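Local structure of argonaute (Methanocaldococcus jannaschii, 5G5S) at residues S526-T538 against I702-F714. The protein uses short single-stranded DNA guides to bind complementary DNA and cut it, and may defend the cell against invading genetic elements. Residues are numbered along the deposited sequence; the frame is centred on the assembly and turned at random.
Sequences SEGKIRRIQPIET and IDEELLKHGFLYF. With TRS (2-amino-2-hydroxymethyl-propane-1,3-diol), chain C.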
loop_
_atom_site.group_PDB
_atom_site.type_symbol
_atom_site.label_atom_id
_atom_site.label_comp_id
_atom_site.label_asym_id
_atom_site.label_seq_id
_atom_site.Cartn_x
_atom_site.Cartn_y
_atom_site.Cartn_z
ATOM N N SER A 526 -7.289 -21.273 -2.383
ATOM C CA SER A 526 -7.180 -21.513 -3.820
ATOM C C SER A 526 -8.328 -20.909 -4.654
ATOM O O SER A 526 -8.141 -20.728 -5.864
ATOM C CB SER A 526 -7.011 -23.002 -4.110
ATOM O OG SER A 526 -8.178 -23.748 -3.809
ATOM N N GLU A 527 -9.503 -20.597 -4.023
ATOM C CA GLU A 527 -10.674 -19.988 -4.680
ATOM C C GLU A 527 -10.683 -18.440 -4.574
ATOM O O GLU A 527 -11.604 -17.798 -5.088
ATOM C CB GLU A 527 -12.002 -20.518 -4.091
ATOM C CG GLU A 527 -12.277 -22.003 -4.243
ATOM C CD GLU A 527 -13.458 -22.474 -3.412
ATOM O OE1 GLU A 527 -13.515 -22.131 -2.208
ATOM O OE2 GLU A 527 -14.325 -23.194 -3.962
ATOM N N GLY A 528 -9.703 -17.872 -3.876
ATOM C CA GLY A 528 -9.598 -16.429 -3.692
ATOM C C GLY A 528 -10.424 -15.859 -2.552
ATOM O O GLY A 528 -10.675 -14.648 -2.512
ATOM N N LYS A 529 -10.848 -16.704 -1.602
ATOM C CA LYS A 529 -11.586 -16.174 -0.458
ATOM C C LYS A 529 -10.725 -16.048 0.788
ATOM O O LYS A 529 -9.787 -16.836 0.971
ATOM C CB LYS A 529 -12.939 -16.875 -0.229
ATOM C CG LYS A 529 -12.900 -18.326 0.205
ATOM C CD LYS A 529 -14.279 -18.967 0.059
ATOM C CE LYS A 529 -14.341 -20.340 0.675
ATOM N NZ LYS A 529 -15.747 -20.773 0.895
ATOM N N ILE A 530 -10.997 -15.013 1.606
ATOM C CA ILE A 530 -10.259 -14.727 2.839
ATOM C C ILE A 530 -10.567 -15.803 3.865
ATOM O O ILE A 530 -11.722 -16.000 4.224
ATOM C CB ILE A 530 -10.538 -13.296 3.405
ATOM C CG1 ILE A 530 -10.306 -12.205 2.343
ATOM C CG2 ILE A 530 -9.694 -13.015 4.672
ATOM C CD1 ILE A 530 -11.137 -10.955 2.510
ATOM N N ARG A 531 -9.533 -16.503 4.319
ATOM C CA ARG A 531 -9.666 -17.546 5.328
ATOM C C ARG A 531 -9.292 -17.017 6.700
ATOM O O ARG A 531 -9.891 -17.437 7.691
ATOM C CB ARG A 531 -8.846 -18.796 4.965
ATOM C CG ARG A 531 -9.267 -19.453 3.634
ATOM C CD ARG A 531 -10.736 -19.874 3.560
ATOM N NE ARG A 531 -11.049 -20.993 4.455
ATOM C CZ ARG A 531 -11.056 -22.275 4.095
ATOM N NH1 ARG A 531 -10.769 -22.626 2.844
ATOM N NH2 ARG A 531 -11.353 -23.217 4.983
ATOM N N ARG A 532 -8.301 -16.096 6.761
ATOM C CA ARG A 532 -7.817 -15.471 7.997
ATOM C C ARG A 532 -7.230 -14.077 7.737
ATOM O O ARG A 532 -6.588 -13.833 6.715
ATOM C CB ARG A 532 -6.710 -16.320 8.674
ATOM C CG ARG A 532 -7.019 -17.786 9.000
ATOM C CD ARG A 532 -7.908 -17.959 10.217
ATOM N NE ARG A 532 -7.140 -17.807 11.445
ATOM C CZ ARG A 532 -6.665 -18.821 12.158
ATOM N NH1 ARG A 532 -6.900 -20.075 11.784
ATOM N NH2 ARG A 532 -5.972 -18.591 13.264
ATOM N N ILE A 533 -7.456 -13.174 8.683
ATOM C CA ILE A 533 -6.828 -11.865 8.763
ATOM C C ILE A 533 -6.045 -12.053 10.076
ATOM O O ILE A 533 -6.611 -11.985 11.170
ATOM C CB ILE A 533 -7.807 -10.678 8.768
ATOM C CG1 ILE A 533 -8.745 -10.718 7.532
ATOM C CG2 ILE A 533 -7.023 -9.353 8.859
ATOM C CD1 ILE A 533 -10.001 -9.833 7.637
ATOM N N GLN A 534 -4.786 -12.480 9.935
ATOM C CA GLN A 534 -3.923 -12.848 11.042
ATOM C C GLN A 534 -2.946 -11.781 11.525
ATOM O O GLN A 534 -1.887 -11.640 10.916
ATOM C CB GLN A 534 -3.171 -14.162 10.697
ATOM C CG GLN A 534 -2.765 -14.997 11.907
ATOM C CD GLN A 534 -3.935 -15.291 12.813
ATOM O OE1 GLN A 534 -4.901 -15.974 12.429
ATOM N NE2 GLN A 534 -3.903 -14.719 14.009
ATOM N N PRO A 535 -3.208 -11.105 12.677
ATOM C CA PRO A 535 -2.190 -10.190 13.236
ATOM C C PRO A 535 -0.954 -10.997 13.653
ATOM O O PRO A 535 -1.092 -12.144 14.070
ATOM C CB PRO A 535 -2.875 -9.587 14.477
ATOM C CG PRO A 535 -4.327 -9.934 14.354
ATOM C CD PRO A 535 -4.381 -11.208 13.572
ATOM N N ILE A 536 0.244 -10.429 13.491
ATOM C CA ILE A 536 1.496 -11.110 13.853
ATOM C C ILE A 536 2.188 -10.336 14.965
ATOM O O ILE A 536 2.460 -9.145 14.804
ATOM C CB ILE A 536 2.458 -11.353 12.630
ATOM C CG1 ILE A 536 1.749 -11.925 11.356
ATOM C CG2 ILE A 536 3.721 -12.153 13.023
ATOM C CD1 ILE A 536 1.098 -13.326 11.464
ATOM N N GLU A 537 2.479 -11.025 16.086
ATOM C CA GLU A 537 3.209 -10.466 17.233
ATOM C C GLU A 537 4.685 -10.461 16.872
ATOM O O GLU A 537 5.138 -11.416 16.241
ATOM C CB GLU A 537 3.030 -11.347 18.477
ATOM C CG GLU A 537 1.628 -11.376 19.053
ATOM C CD GLU A 537 1.451 -12.405 20.154
ATOM O OE1 GLU A 537 2.041 -12.219 21.243
ATOM O OE2 GLU A 537 0.718 -13.396 19.931
ATOM N N THR A 538 5.442 -9.417 17.281
ATOM C CA THR A 538 6.891 -9.346 17.013
ATOM C C THR A 538 7.643 -10.426 17.827
ATOM O O THR A 538 7.199 -10.742 18.938
ATOM C CB THR A 538 7.459 -7.950 17.284
ATOM O OG1 THR A 538 7.133 -7.555 18.611
ATOM C CG2 THR A 538 6.992 -6.917 16.281
ATOM N N ILE A 702 -8.895 -4.951 17.828
ATOM C CA ILE A 702 -8.579 -6.253 17.245
ATOM C C ILE A 702 -9.676 -7.162 17.774
ATOM O O ILE A 702 -9.786 -7.344 18.996
ATOM C CB ILE A 702 -7.175 -6.795 17.646
ATOM C CG1 ILE A 702 -6.038 -5.857 17.232
ATOM C CG2 ILE A 702 -6.952 -8.226 17.116
ATOM C CD1 ILE A 702 -4.761 -6.074 18.041
ATOM N N ASP A 703 -10.518 -7.690 16.865
ATOM C CA ASP A 703 -11.611 -8.597 17.227
ATOM C C ASP A 703 -11.279 -9.930 16.596
ATOM O O ASP A 703 -11.525 -10.133 15.399
ATOM C CB ASP A 703 -12.968 -8.059 16.735
ATOM C CG ASP A 703 -14.180 -8.740 17.334
ATOM O OD1 ASP A 703 -14.226 -9.991 17.330
ATOM O OD2 ASP A 703 -15.124 -8.028 17.720
ATOM N N GLU A 704 -10.661 -10.812 17.407
ATOM C CA GLU A 704 -10.161 -12.140 17.043
ATOM C C GLU A 704 -11.136 -13.013 16.285
ATOM O O GLU A 704 -10.749 -13.578 15.259
ATOM C CB GLU A 704 -9.617 -12.885 18.268
ATOM C CG GLU A 704 -8.266 -12.376 18.743
ATOM C CD GLU A 704 -7.914 -12.780 20.164
ATOM O OE1 GLU A 704 -8.641 -12.377 21.102
ATOM O OE2 GLU A 704 -6.891 -13.483 20.341
ATOM N N GLU A 705 -12.385 -13.131 16.787
ATOM C CA GLU A 705 -13.430 -13.951 16.174
ATOM C C GLU A 705 -13.751 -13.474 14.764
ATOM O O GLU A 705 -13.837 -14.303 13.850
ATOM C CB GLU A 705 -14.695 -13.994 17.044
ATOM N N LEU A 706 -13.878 -12.135 14.587
ATOM C CA LEU A 706 -14.187 -11.506 13.305
ATOM C C LEU A 706 -13.074 -11.642 12.292
ATOM O O LEU A 706 -13.372 -11.870 11.130
ATOM C CB LEU A 706 -14.599 -10.026 13.452
ATOM C CG LEU A 706 -15.820 -9.664 14.307
ATOM C CD1 LEU A 706 -16.239 -8.257 14.031
ATOM C CD2 LEU A 706 -17.003 -10.608 14.080
ATOM N N LEU A 707 -11.807 -11.489 12.712
ATOM C CA LEU A 707 -10.639 -11.614 11.818
ATOM C C LEU A 707 -10.436 -13.055 11.352
ATOM O O LEU A 707 -10.028 -13.274 10.215
ATOM C CB LEU A 707 -9.355 -11.057 12.470
ATOM C CG LEU A 707 -9.357 -9.565 12.836
ATOM C CD1 LEU A 707 -8.190 -9.226 13.718
ATOM C CD2 LEU A 707 -9.380 -8.687 11.605
ATOM N N LYS A 708 -10.753 -14.030 12.229
ATOM C CA LYS A 708 -10.705 -15.470 11.964
ATOM C C LYS A 708 -11.726 -15.811 10.867
ATOM O O LYS A 708 -11.478 -16.696 10.038
ATOM C CB LYS A 708 -11.043 -16.244 13.254
ATOM C CG LYS A 708 -10.761 -17.737 13.165
ATOM C CD LYS A 708 -10.984 -18.451 14.481
ATOM C CE LYS A 708 -10.498 -19.879 14.411
ATOM N NZ LYS A 708 -10.779 -20.625 15.669
ATOM N N HIS A 709 -12.881 -15.108 10.889
ATOM C CA HIS A 709 -13.961 -15.273 9.928
ATOM C C HIS A 709 -13.817 -14.369 8.695
ATOM O O HIS A 709 -14.679 -14.385 7.824
ATOM C CB HIS A 709 -15.320 -15.121 10.614
ATOM C CG HIS A 709 -15.738 -16.356 11.333
ATOM N ND1 HIS A 709 -15.321 -16.615 12.632
ATOM C CD2 HIS A 709 -16.493 -17.391 10.901
ATOM C CE1 HIS A 709 -15.854 -17.781 12.954
ATOM N NE2 HIS A 709 -16.577 -18.283 11.947
ATOM N N GLY A 710 -12.733 -13.603 8.639
ATOM C CA GLY A 710 -12.412 -12.725 7.520
ATOM C C GLY A 710 -13.252 -11.471 7.343
ATOM O O GLY A 710 -13.363 -10.982 6.218
ATOM N N PHE A 711 -13.823 -10.913 8.440
ATOM C CA PHE A 711 -14.598 -9.662 8.386
ATOM C C PHE A 711 -13.622 -8.499 8.118
ATOM O O PHE A 711 -12.689 -8.303 8.898
ATOM C CB PHE A 711 -15.334 -9.390 9.718
ATOM C CG PHE A 711 -16.581 -10.185 10.029
ATOM C CD1 PHE A 711 -16.537 -11.572 10.129
ATOM C CD2 PHE A 711 -17.778 -9.542 10.312
ATOM C CE1 PHE A 711 -17.686 -12.304 10.438
ATOM C CE2 PHE A 711 -18.927 -10.275 10.625
ATOM C CZ PHE A 711 -18.870 -11.649 10.696
ATOM N N LEU A 712 -13.854 -7.726 7.036
ATOM C CA LEU A 712 -13.055 -6.560 6.675
ATOM C C LEU A 712 -13.710 -5.331 7.312
ATOM O O LEU A 712 -14.006 -4.339 6.623
ATOM C CB LEU A 712 -12.957 -6.404 5.134
ATOM C CG LEU A 712 -12.258 -7.517 4.335
ATOM C CD1 LEU A 712 -12.571 -7.387 2.844
ATOM C CD2 LEU A 712 -10.744 -7.510 4.557
ATOM N N TYR A 713 -13.943 -5.407 8.644
ATOM C CA TYR A 713 -14.601 -4.357 9.428
ATOM C C TYR A 713 -13.839 -3.032 9.487
ATOM O O TYR A 713 -14.417 -2.009 9.837
ATOM C CB TYR A 713 -14.907 -4.857 10.851
ATOM C CG TYR A 713 -13.693 -5.174 11.705
ATOM C CD1 TYR A 713 -12.937 -4.157 12.283
ATOM C CD2 TYR A 713 -13.361 -6.488 12.017
ATOM C CE1 TYR A 713 -11.814 -4.443 13.056
ATOM C CE2 TYR A 713 -12.265 -6.784 12.825
ATOM C CZ TYR A 713 -11.505 -5.757 13.356
ATOM O OH TYR A 713 -10.452 -6.041 14.185
ATOM N N PHE A 714 -12.536 -3.072 9.207
ATOM C CA PHE A 714 -11.631 -1.924 9.272
ATOM C C PHE A 714 -11.498 -1.139 7.939
ATOM O O PHE A 714 -10.805 -0.119 7.913
ATOM C CB PHE A 714 -10.252 -2.400 9.778
ATOM C CG PHE A 714 -9.745 -3.622 9.041
ATOM C CD1 PHE A 714 -9.079 -3.495 7.824
ATOM C CD2 PHE A 714 -9.956 -4.903 9.552
ATOM C CE1 PHE A 714 -8.647 -4.625 7.125
ATOM C CE2 PHE A 714 -9.536 -6.031 8.846
ATOM C CZ PHE A 714 -8.868 -5.885 7.647
HETATM C C TRS C . -12.090 -20.537 9.360
HETATM C C1 TRS C . -11.660 -20.604 10.830
HETATM C C2 TRS C . -11.375 -21.621 8.540
HETATM C C3 TRS C . -13.614 -20.664 9.234
HETATM N N TRS C . -11.689 -19.195 8.816
HETATM O O1 TRS C . -10.273 -20.332 10.981
HETATM O O2 TRS C . -11.586 -21.452 7.146
HETATM O O3 TRS C . -14.076 -21.965 9.577
#
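Ile533 of the PIWI domain, which has the RNase H fold, packs into the C-terminal segment 702-714. Its strand, 530-537, pairs with strand 517-525 in the central sheet. Helix 704-708 lies against it, the axes at 138°. Ile533 CD1 lies 3.3 Å from Phe711 O. The same methyl meets the edge of the Phe714 ring, 4.0 Å from CE2. CG2, anti to the backbone N, touches Leu707 CD2 at 3.7 Å and reaches Phe714 CZ, the Ile533 and Leu707 side chains crossing at roughly right angles.

On one flank of Ile533, Ile530 CD1 rests on both methyls of Leu712, and Ile530 CG2 touches Gly710 CA. On the other, Pro535 CG touches Leu707 CD1 and Ile702 CG2. The backbones are joined by one hydrogen bond, Ile533 N to Leu707 O, 3.0 Å. The donor stands 40° out of the carbonyl plane.

Gly710 closes the helix in a Schellman motif, and Asp703, the N-cap, accepts a weak bond from Leu706 N at OD1. At the strand, Arg531 and Arg532 both face Val523 in a classic beta bulge. Arg532 bends back at chi2 and chi3, and Lys708 CG lies over one face of its guanidinium. Arg532 NH2 donates to Ala558 O and, with NE, weakly to Gln534 OE1. Helix 684-697 backs the C-terminal segment: Phe692 touches Leu707 and meets Phe714 edge-to-face. Leu712 lies beside Ile715, by similarity a manganese ligand, and near Lys485, inferred to bind a divalent metal.

A Tris molecule, probably from the crystallisation liquor, lies at the solvent side. Arg531 grips its O2 in plane through NE and NH2. Arg531 O and Lys708 O, two acceptors, are 2.9 Å apart. The Tris amine N lies 2.8 Å from each and donates a hydrogen bond to Lys708 O.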